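Local coordinates for molybdopterin-guanine dinucleotide biosynthesis protein B (Escherichia coli, PDB 1NP6) that binds GTP, hydrolyses it weakly, and may serve as a homodimeric adapter for efficient synthesis and use of the molybdopterin guanine dinucleotide cofactor, at the interface of chains A and B. Residues are numbered along the deposited sequence; one frame, centred on the assembly and turned at random. Chains: chain A/B, Molybdopterin-guanine dinucleotide biosynthesis protein B.

The four contacts sample one two-fold symmetric interface of the MobB homodimer, and each recurs with the chains exchanged. Contact 2 and contact 3 lie about 6 Å apart between the centres of their C-alpha atoms and share A:Arg74 and B:Met78 of the paired strands 74-80. Contact 1 and contact 4 are equally close and share A:Met96 and B:Gln66. About 11 Å separates the C-alpha centres of contact 1 and contact 3, linked by B:Leu77. Strand pairing in contacts 2, 3 and 4 carries beta-sheet from one subunit into the other, while contact 1 adds a loop following helix 89-95.

Contact 1: the interface of chains A and B. Residues chain A 95-97, 100-101; chain B 66, 77, 95.
The flat guanidinium of B:Arg95 meets chain A at its edge, where A:Met96 O and water 1 lie in its plane; the guanidinium of A:Arg95 has water 2 at its own edge, and this water bridges A:Arg95 NH1 to B:Arg95 O. Water 3 links the two Arg95 carbonyl oxygens across the interface. B:Arg95 NE bonds water 1 at 2.8 Å, and the same water lies 2.8 Å from A:Arg95 O. Although B:Arg95 NH2 comes close to A:Met96 O, its N-H points elsewhere, and its direct bond to A:Arg95 O is weak. Arginine suits this place because its long, bent chain brings NE to a bridging water at the end of helix 89-95.

The other flat group, the amide of B:Gln66, pairs with the backbone of A:Asp97 through both ends. A:Asp97 N donates to B:Gln66 OE1 at 2.9 Å, in the carbonyl plane and on a lone pair, while B:Gln66 NE2 donates to A:Asp97 O at 2.9 Å from 28° outside that carbonyl's plane. The chain of B:Gln66 is extended beyond CG (chi2 177°), which carries the amide out to the loop. A:Leu101 crosses the B:Gln66 side chain obliquely, its CD1 methyl 3.8 Å from B:Gln66 CD. With a leucine here instead of the glutamine, the backbone N and O of A:Asp97 are likely to lose both partners. Nearby, B:Leu77 CD1 packs 4.0 Å from A:Met96 CG.

Contact 2: the interface of chains A and B. Residues chain A 73-74; chain B 46, 48, 60, 78, 80-82.
An antiparallel bridge between strands 74-80 of the two subunits pairs A:Arg74 with B:Glu80, and the backbone of B:Thr81 extends the link by donating its N-H to A:Gln73 O at 2.9 Å. From this edge A:Arg74 reaches into an acidic pocket of chain B. Its CG stands in the crowded position between backbone N and carbonyl carbon (chi1 59°), and the chain bends again at chi3 on its way to the acids.

The guanidinium is sandwiched. The carboxylate of B:Asp48 stacks over one face, with OD1 3.3 Å from A:Arg74 CZ, and CB of A:Gln73 covers the other. A:Arg74 NH2 forms a salt bridge with B:Asp48 OD2 at 3.2 Å and a short but strongly bent one with B:Asp46 OD1 at 2.6 Å (119° at the hydrogen), the oxygen lying 25° out of the guanidinium plane. B:Asp48 N reaches B:Asp46 OD1 from the opposite face of its carboxylate at 3.1 Å. A weak hydrogen bond and salt bridge joins A:Arg74 NH1 to B:Glu80 OE2 at 3.3 Å.

B:Arg60 forms the second shell. Its NH1 and NH2 both grip B:Asp48 OD1, and B:Arg60 NH1 also takes the syn lone pair of B:Glu80 OE1 at 3.1 Å, which probably holds both carboxylates in place beside A:Arg74. Arginine suits the centre because its flat cation can be stacked and bonded at once. B:Arg60 comes from helix 53-61 and both aspartates from a loop, so helix and loop meet the neighbouring subunit where strands 74-80 join.

Contact 3: the interface of chains A and B. Residues chain A 69, 74-76; chain B 47, 77-78.
B:Met47 and A:Arg74 slide past each other in opposite directions, the methionine running from its loop towards the chain A strands while the arginine runs out towards the loop. Their flanks are near, with B:Met47 CB 4.1 Å from A:Arg74 NE. The methionine chain is extended through chi2 (175°) and then turns at chi3 (60°), laying its methyl group over neighbouring strands 66-70 and 74-80 of chain A. There B:Met47 CE meets a backbone carbonyl, A:Val69 O at 3.3 Å, as well as apolar groups, 3.5 Å from A:Ala76 CB and 3.9 Å from A:Val69 CG1. B:Met47 SD passes over backbone, 3.6 Å from A:Arg74 O. An unbranched thioether suits this path, since it can bend at its sulfur and still end in an apolar methyl.

B:Met78 comes to A:Ala76 from its own strand. Bends at chi2 and chi3 fold its tip back, placing B:Met78 SD 3.4 Å from A:Trp75 O and B:Met78 CE 4.0 Å from A:Ala76 CB. The two methionines thus share one small methyl group, and alanine fits because its short side chain lets both approach while the backbones stay paired. B:Leu77 O lies 3.5 Å from A:Ala76 CB. In the fold, A:Ala76 and B:Met78 form an antiparallel bridge between the two strands 74-80, while A:Val69 belongs to strand 66-70 and B:Met47 to a loop.

Contact 4: the interface of chains A and B. Residues chain A 37-39, 96; chain B 66-68.
With CG anti to its carbonyl carbon (chi1 -71°) and a bend at chi3 (138°), A:Met96 turns its methyl group towards strand 66-70 of chain B. This strand is joined in parallel to strand 37-42 of chain A, a beta-sheet pairing across the dimer of this MobB-family, P-loop protein. A:Met96 CE reaches the strand backbone, 4.0 Å from B:Thr67 CA. Further back along the same side chain, A:Met96 CG touches B:Ile68 CD1 at 4.0 Å. Methionine suits the position because its slim, unbranched chain can reach across to the strand and touch it with CG and CE. The ethyl arm of B:Ile68, its CG1 anti to the carbonyl carbon, brings the CD1 methyl to meet it. Shortening A:Met96 to an alanine is likely to open a gap beside B:Thr67 and leave the CD1 methyl of B:Ile68 without this packing partner.

The strands themselves are tied through A:Leu39, whose backbone bonds both ways. A:Leu39 N donates to B:Gln66 O at 3.1 Å, and B:Ile68 N donates to A:Leu39 O at 2.9 Å, the latter fairly straight at 166° about the hydrogen. At the preceding position A:Gly38 CA lies 3.4 Å from B:Gln66 O, an ordinary approach for paired strands.

Contact 1: the interface of chains A and B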
loop_
_atom_site.group_PDB
_atom_site.type_symbol
_atom_site.label_atom_id
_atom_site.label_comp_id
_atom_site.label_asym_id
_atom_site.label_seq_id
_atom_site.Cartn_x
_atom_site.Cartn_y
_atom_site.Cartn_z
ATOM N N ARG A 95 8.663 3.015 -2.579
ATOM C CA ARG A 95 7.773 1.949 -2.101
ATOM C C ARG A 95 7.119 1.188 -3.244
ATOM O O ARG A 95 6.705 0.033 -3.077
ATOM C CB ARG A 95 6.633 2.501 -1.230
ATOM C CG ARG A 95 7.067 3.343 -0.074
ATOM C CD ARG A 95 7.858 2.622 0.967
ATOM N NE ARG A 95 9.290 2.677 0.688
ATOM C CZ ARG A 95 10.180 1.832 1.189
ATOM N NH1 ARG A 95 9.805 0.838 1.988
ATOM N NH2 ARG A 95 11.465 1.975 0.884
ATOM N N MET A 96 6.946 1.877 -4.369
ATOM C CA MET A 96 6.304 1.286 -5.538
ATOM C C MET A 96 7.308 0.275 -6.116
ATOM O O MET A 96 8.511 0.397 -5.867
ATOM C CB MET A 96 5.955 2.367 -6.583
ATOM C CG MET A 96 4.798 3.304 -6.169
ATOM S SD MET A 96 4.367 4.537 -7.415
ATOM C CE MET A 96 2.612 4.517 -7.346
ATOM N N ASP A 97 6.796 -0.713 -6.840
ATOM C CA ASP A 97 7.613 -1.689 -7.585
ATOM C C ASP A 97 7.845 -1.130 -8.996
ATOM O O ASP A 97 7.020 -1.285 -9.901
ATOM C CB ASP A 97 6.889 -3.027 -7.627
ATOM C CG ASP A 97 7.661 -4.105 -8.397
ATOM O OD1 ASP A 97 8.815 -3.852 -8.816
ATOM O OD2 ASP A 97 7.181 -5.231 -8.628
ATOM N N LYS A 100 7.877 -2.670 -12.601
ATOM C CA LYS A 100 6.650 -2.774 -13.396
ATOM C C LYS A 100 6.178 -1.433 -13.992
ATOM O O LYS A 100 5.093 -1.369 -14.584
ATOM C CB LYS A 100 5.525 -3.453 -12.593
ATOM C CG LYS A 100 5.904 -4.785 -11.924
ATOM C CD LYS A 100 4.703 -5.718 -11.783
ATOM C CE LYS A 100 5.117 -7.090 -11.248
ATOM N NZ LYS A 100 5.791 -7.941 -12.272
ATOM N N LEU A 101 6.998 -0.387 -13.863
ATOM C CA LEU A 101 6.586 0.979 -14.241
ATOM C C LEU A 101 7.581 1.787 -15.078
ATOM O O LEU A 101 8.788 1.714 -14.856
ATOM C CB LEU A 101 6.249 1.797 -12.976
ATOM C CG LEU A 101 5.198 1.221 -12.019
ATOM C CD1 LEU A 101 5.221 1.965 -10.680
ATOM C CD2 LEU A 101 3.792 1.222 -12.653
ATOM N N GLN B 66 -0.223 1.181 -10.307
ATOM C CA GLN B 66 0.072 1.304 -8.878
ATOM C C GLN B 66 -0.310 2.718 -8.448
ATOM O O GLN B 66 -0.060 3.677 -9.184
ATOM C CB GLN B 66 1.554 1.056 -8.586
ATOM C CG GLN B 66 2.004 -0.463 -8.767
ATOM C CD GLN B 66 3.479 -0.679 -8.542
ATOM O OE1 GLN B 66 4.011 -0.280 -7.515
ATOM N NE2 GLN B 66 4.143 -1.342 -9.490
ATOM N N LEU B 77 -0.612 2.067 -0.364
ATOM C CA LEU B 77 -0.193 1.677 -1.718
ATOM C C LEU B 77 -1.179 0.632 -2.280
ATOM O O LEU B 77 -1.585 -0.280 -1.557
ATOM C CB LEU B 77 1.229 1.118 -1.644
ATOM C CG LEU B 77 1.688 0.385 -2.930
ATOM C CD1 LEU B 77 2.015 1.362 -4.066
ATOM C CD2 LEU B 77 2.883 -0.481 -2.552
ATOM N N ARG B 95 8.265 -5.861 0.886
ATOM C CA ARG B 95 7.734 -4.536 0.504
ATOM C C ARG B 95 7.343 -3.713 1.740
ATOM O O ARG B 95 7.085 -2.505 1.632
ATOM C CB ARG B 95 6.544 -4.640 -0.453
ATOM C CG ARG B 95 6.779 -5.504 -1.728
ATOM C CD ARG B 95 8.067 -5.211 -2.484
ATOM N NE ARG B 95 8.073 -3.890 -3.119
ATOM C CZ ARG B 95 9.146 -3.291 -3.624
ATOM N NH1 ARG B 95 10.332 -3.892 -3.588
ATOM N NH2 ARG B 95 9.036 -2.084 -4.177
HETATM O O HOH W 1 5.718 -2.528 -3.583
HETATM O O HOH W 2 6.992 0.105 2.989
HETATM O O HOH W 3 7.793 -1.130 -0.596
#

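Contact 2: the interface of chains A and B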
loop_
_atom_site.group_PDB
_atom_site.type_symbol
_atom_site.label_atom_id
_atom_site.label_comp_id
_atom_site.label_asym_id
_atom_site.label_seq_id
_atom_site.Cartn_x
_atom_site.Cartn_y
_atom_site.Cartn_z
ATOM N N GLN A 73 -7.653 -9.711 -7.188
ATOM C CA GLN A 73 -7.606 -8.608 -8.155
ATOM C C GLN A 73 -6.413 -7.662 -7.963
ATOM O O GLN A 73 -5.985 -6.989 -8.918
ATOM C CB GLN A 73 -8.903 -7.783 -8.058
ATOM C CG GLN A 73 -10.188 -8.473 -8.543
ATOM C CD GLN A 73 -10.859 -9.376 -7.500
ATOM O OE1 GLN A 73 -10.966 -9.030 -6.308
ATOM N NE2 GLN A 73 -11.338 -10.528 -7.959
ATOM N N ARG A 74 -5.903 -7.609 -6.726
ATOM C CA ARG A 74 -4.988 -6.553 -6.270
ATOM C C ARG A 74 -4.546 -6.754 -4.819
ATOM O O ARG A 74 -5.185 -7.504 -4.062
ATOM C CB ARG A 74 -5.628 -5.167 -6.432
ATOM C CG ARG A 74 -6.929 -4.962 -5.672
ATOM C CD ARG A 74 -7.826 -3.942 -6.329
ATOM N NE ARG A 74 -9.193 -4.408 -6.216
ATOM C CZ ARG A 74 -10.039 -4.533 -7.219
ATOM N NH1 ARG A 74 -9.700 -4.196 -8.459
ATOM N NH2 ARG A 74 -11.252 -4.988 -6.964
ATOM N N ASP B 46 -13.964 -7.596 -2.223
ATOM C CA ASP B 46 -13.579 -6.608 -3.241
ATOM C C ASP B 46 -12.981 -5.375 -2.567
ATOM O O ASP B 46 -13.706 -4.575 -1.983
ATOM C CB ASP B 46 -14.807 -6.238 -4.090
ATOM C CG ASP B 46 -14.496 -5.261 -5.227
ATOM O OD1 ASP B 46 -13.350 -4.786 -5.374
ATOM O OD2 ASP B 46 -15.375 -4.897 -6.031
ATOM N N ASP B 48 -11.958 -2.630 -3.668
ATOM C CA ASP B 48 -12.410 -1.353 -4.240
ATOM C C ASP B 48 -13.484 -0.666 -3.385
ATOM O O ASP B 48 -13.665 0.544 -3.485
ATOM C CB ASP B 48 -13.014 -1.559 -5.635
ATOM C CG ASP B 48 -11.967 -1.682 -6.742
ATOM O OD1 ASP B 48 -10.772 -1.355 -6.538
ATOM O OD2 ASP B 48 -12.284 -2.086 -7.871
ATOM N N ARG B 60 -7.165 4.200 -10.850
ATOM C CA ARG B 60 -6.848 2.828 -11.264
ATOM C C ARG B 60 -7.808 2.387 -12.378
ATOM O O ARG B 60 -7.405 1.678 -13.304
ATOM C CB ARG B 60 -6.917 1.852 -10.070
ATOM C CG ARG B 60 -5.678 1.877 -9.178
ATOM C CD ARG B 60 -5.720 0.921 -7.980
ATOM N NE ARG B 60 -6.780 1.294 -7.025
ATOM C CZ ARG B 60 -7.923 0.619 -6.865
ATOM N NH1 ARG B 60 -8.156 -0.485 -7.583
ATOM N NH2 ARG B 60 -8.848 1.053 -5.991
ATOM N N MET B 78 -1.633 0.789 -3.530
ATOM C CA MET B 78 -2.417 -0.268 -4.155
ATOM C C MET B 78 -1.697 -0.746 -5.431
ATOM O O MET B 78 -1.189 0.078 -6.173
ATOM C CB MET B 78 -3.844 0.184 -4.457
ATOM C CG MET B 78 -4.776 -0.949 -4.952
ATOM S SD MET B 78 -5.314 -2.169 -3.754
ATOM C CE MET B 78 -6.558 -1.135 -2.753
ATOM N N GLU B 80 -2.452 -3.164 -8.728
ATOM C CA GLU B 80 -3.403 -3.928 -9.538
ATOM C C GLU B 80 -2.705 -5.186 -10.103
ATOM O O GLU B 80 -1.617 -5.075 -10.678
ATOM C CB GLU B 80 -3.941 -3.038 -10.677
ATOM C CG GLU B 80 -5.347 -3.372 -11.154
ATOM C CD GLU B 80 -6.461 -2.824 -10.276
ATOM O OE1 GLU B 80 -6.205 -2.296 -9.159
ATOM O OE2 GLU B 80 -7.628 -2.935 -10.712
ATOM N N THR B 81 -3.312 -6.363 -9.896
ATOM C CA THR B 81 -2.829 -7.639 -10.465
ATOM C C THR B 81 -3.957 -8.341 -11.258
ATOM O O THR B 81 -4.487 -9.374 -10.827
ATOM C CB THR B 81 -2.298 -8.606 -9.362
ATOM O OG1 THR B 81 -3.355 -8.924 -8.441
ATOM C CG2 THR B 81 -1.195 -7.964 -8.505
ATOM N N PRO B 82 -4.348 -7.778 -12.397
ATOM C CA PRO B 82 -5.443 -8.349 -13.202
ATOM C C PRO B 82 -5.133 -9.722 -13.860
ATOM O O PRO B 82 -6.070 -10.462 -14.179
ATOM C CB PRO B 82 -5.676 -7.274 -14.274
ATOM C CG PRO B 82 -4.354 -6.631 -14.435
ATOM C CD PRO B 82 -3.787 -6.564 -13.021
#

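Contact 3: the interface of chains A and B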
loop_
_atom_site.group_PDB
_atom_site.type_symbol
_atom_site.label_atom_id
_atom_site.label_comp_id
_atom_site.label_asym_id
_atom_site.label_seq_id
_atom_site.Cartn_x
_atom_site.Cartn_y
_atom_site.Cartn_z
ATOM N N VAL A 69 -2.867 -6.372 2.727
ATOM C CA VAL A 69 -4.098 -7.136 2.463
ATOM C C VAL A 69 -4.069 -7.539 0.991
ATOM O O VAL A 69 -3.974 -6.680 0.111
ATOM C CB VAL A 69 -5.398 -6.337 2.793
ATOM C CG1 VAL A 69 -6.656 -7.128 2.381
ATOM C CG2 VAL A 69 -5.472 -5.991 4.265
ATOM N N ARG A 74 -5.903 -7.609 -6.726
ATOM C CA ARG A 74 -4.988 -6.553 -6.270
ATOM C C ARG A 74 -4.546 -6.754 -4.819
ATOM O O ARG A 74 -5.185 -7.504 -4.062
ATOM C CB ARG A 74 -5.628 -5.167 -6.432
ATOM C CG ARG A 74 -6.929 -4.962 -5.672
ATOM C CD ARG A 74 -7.826 -3.942 -6.329
ATOM N NE ARG A 74 -9.193 -4.408 -6.216
ATOM C CZ ARG A 74 -10.039 -4.533 -7.219
ATOM N NH1 ARG A 74 -9.700 -4.196 -8.459
ATOM N NH2 ARG A 74 -11.252 -4.988 -6.964
ATOM N N TRP A 75 -3.450 -6.101 -4.433
ATOM C CA TRP A 75 -3.031 -6.068 -3.020
ATOM C C TRP A 75 -2.676 -4.646 -2.536
ATOM O O TRP A 75 -2.321 -3.776 -3.344
ATOM C CB TRP A 75 -1.898 -7.077 -2.726
ATOM C CG TRP A 75 -0.581 -6.775 -3.407
ATOM C CD1 TRP A 75 -0.210 -7.140 -4.683
ATOM C CD2 TRP A 75 0.544 -6.064 -2.855
ATOM N NE1 TRP A 75 1.062 -6.695 -4.952
ATOM C CE2 TRP A 75 1.556 -6.037 -3.852
ATOM C CE3 TRP A 75 0.811 -5.449 -1.616
ATOM C CZ2 TRP A 75 2.795 -5.395 -3.661
ATOM C CZ3 TRP A 75 2.063 -4.827 -1.418
ATOM C CH2 TRP A 75 3.036 -4.807 -2.440
ATOM N N ALA A 76 -2.783 -4.431 -1.224
ATOM C CA ALA A 76 -2.558 -3.120 -0.616
ATOM C C ALA A 76 -1.554 -3.165 0.519
ATOM O O ALA A 76 -1.511 -4.152 1.278
ATOM C CB ALA A 76 -3.887 -2.516 -0.105
ATOM N N MET B 47 -11.660 -5.226 -2.667
ATOM C CA MET B 47 -10.927 -4.131 -2.012
ATOM C C MET B 47 -11.286 -2.716 -2.516
ATOM O O MET B 47 -10.985 -1.728 -1.846
ATOM C CB MET B 47 -9.401 -4.389 -2.086
ATOM C CG MET B 47 -8.996 -5.704 -1.381
ATOM S SD MET B 47 -7.283 -6.195 -1.493
ATOM C CE MET B 47 -6.528 -4.794 -0.705
ATOM N N LEU B 77 -0.612 2.067 -0.364
ATOM C CA LEU B 77 -0.193 1.677 -1.718
ATOM C C LEU B 77 -1.179 0.632 -2.280
ATOM O O LEU B 77 -1.585 -0.280 -1.557
ATOM C CB LEU B 77 1.229 1.118 -1.644
ATOM C CG LEU B 77 1.688 0.385 -2.930
ATOM C CD1 LEU B 77 2.015 1.362 -4.066
ATOM C CD2 LEU B 77 2.883 -0.481 -2.552
ATOM N N MET B 78 -1.633 0.789 -3.530
ATOM C CA MET B 78 -2.417 -0.268 -4.155
ATOM C C MET B 78 -1.697 -0.746 -5.431
ATOM O O MET B 78 -1.189 0.078 -6.173
ATOM C CB MET B 78 -3.844 0.184 -4.457
ATOM C CG MET B 78 -4.776 -0.949 -4.952
ATOM S SD MET B 78 -5.314 -2.169 -3.754
ATOM C CE MET B 78 -6.558 -1.135 -2.753
#

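Contact 4: the interface of chains A and B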
loop_
_atom_site.group_PDB
_atom_site.type_symbol
_atom_site.label_atom_id
_atom_site.label_comp_id
_atom_site.label_asym_id
_atom_site.label_seq_id
_atom_site.Cartn_x
_atom_site.Cartn_y
_atom_site.Cartn_z
ATOM N N PRO A 37 2.017 3.681 -16.148
ATOM C CA PRO A 37 2.121 4.789 -15.182
ATOM C C PRO A 37 1.757 4.467 -13.720
ATOM O O PRO A 37 0.871 3.671 -13.444
ATOM C CB PRO A 37 1.172 5.851 -15.779
ATOM C CG PRO A 37 0.271 5.075 -16.795
ATOM C CD PRO A 37 0.661 3.594 -16.719
ATOM N N GLY A 38 2.467 5.092 -12.785
ATOM C CA GLY A 38 2.087 5.043 -11.381
ATOM C C GLY A 38 1.590 6.453 -11.005
ATOM O O GLY A 38 1.789 7.408 -11.767
ATOM N N LEU A 39 0.941 6.589 -9.842
ATOM C CA LEU A 39 0.480 7.922 -9.388
ATOM C C LEU A 39 0.533 8.038 -7.871
ATOM O O LEU A 39 0.090 7.138 -7.168
ATOM C CB LEU A 39 -0.930 8.253 -9.900
ATOM C CG LEU A 39 -1.279 9.745 -9.754
ATOM C CD1 LEU A 39 -2.052 10.231 -10.950
ATOM C CD2 LEU A 39 -2.027 10.032 -8.396
ATOM N N MET A 96 6.946 1.877 -4.369
ATOM C CA MET A 96 6.304 1.286 -5.538
ATOM C C MET A 96 7.308 0.275 -6.116
ATOM O O MET A 96 8.511 0.397 -5.867
ATOM C CB MET A 96 5.955 2.367 -6.583
ATOM C CG MET A 96 4.798 3.304 -6.169
ATOM S SD MET A 96 4.367 4.537 -7.415
ATOM C CE MET A 96 2.612 4.517 -7.346
ATOM N N GLN B 66 -0.223 1.181 -10.307
ATOM C CA GLN B 66 0.072 1.304 -8.878
ATOM C C GLN B 66 -0.310 2.718 -8.448
ATOM O O GLN B 66 -0.060 3.677 -9.184
ATOM C CB GLN B 66 1.554 1.056 -8.586
ATOM C CG GLN B 66 2.004 -0.463 -8.767
ATOM C CD GLN B 66 3.479 -0.679 -8.542
ATOM O OE1 GLN B 66 4.011 -0.280 -7.515
ATOM N NE2 GLN B 66 4.143 -1.342 -9.490
ATOM N N THR B 67 -0.944 2.833 -7.278
ATOM C CA THR B 67 -1.269 4.156 -6.707
ATOM C C THR B 67 -0.790 4.232 -5.268
ATOM O O THR B 67 -0.794 3.190 -4.556
ATOM C CB THR B 67 -2.801 4.444 -6.721
ATOM O OG1 THR B 67 -3.524 3.365 -6.082
ATOM C CG2 THR B 67 -3.344 4.477 -8.147
ATOM N N ILE B 68 -0.408 5.463 -4.851
ATOM C CA ILE B 68 -0.294 5.831 -3.419
ATOM C C ILE B 68 -1.220 7.031 -3.157
ATOM O O ILE B 68 -1.209 8.014 -3.916
ATOM C CB ILE B 68 1.191 6.151 -2.989
ATOM C CG1 ILE B 68 2.049 4.880 -2.959
ATOM C CG2 ILE B 68 1.311 6.827 -1.552
ATOM C CD1 ILE B 68 3.547 5.152 -2.796
#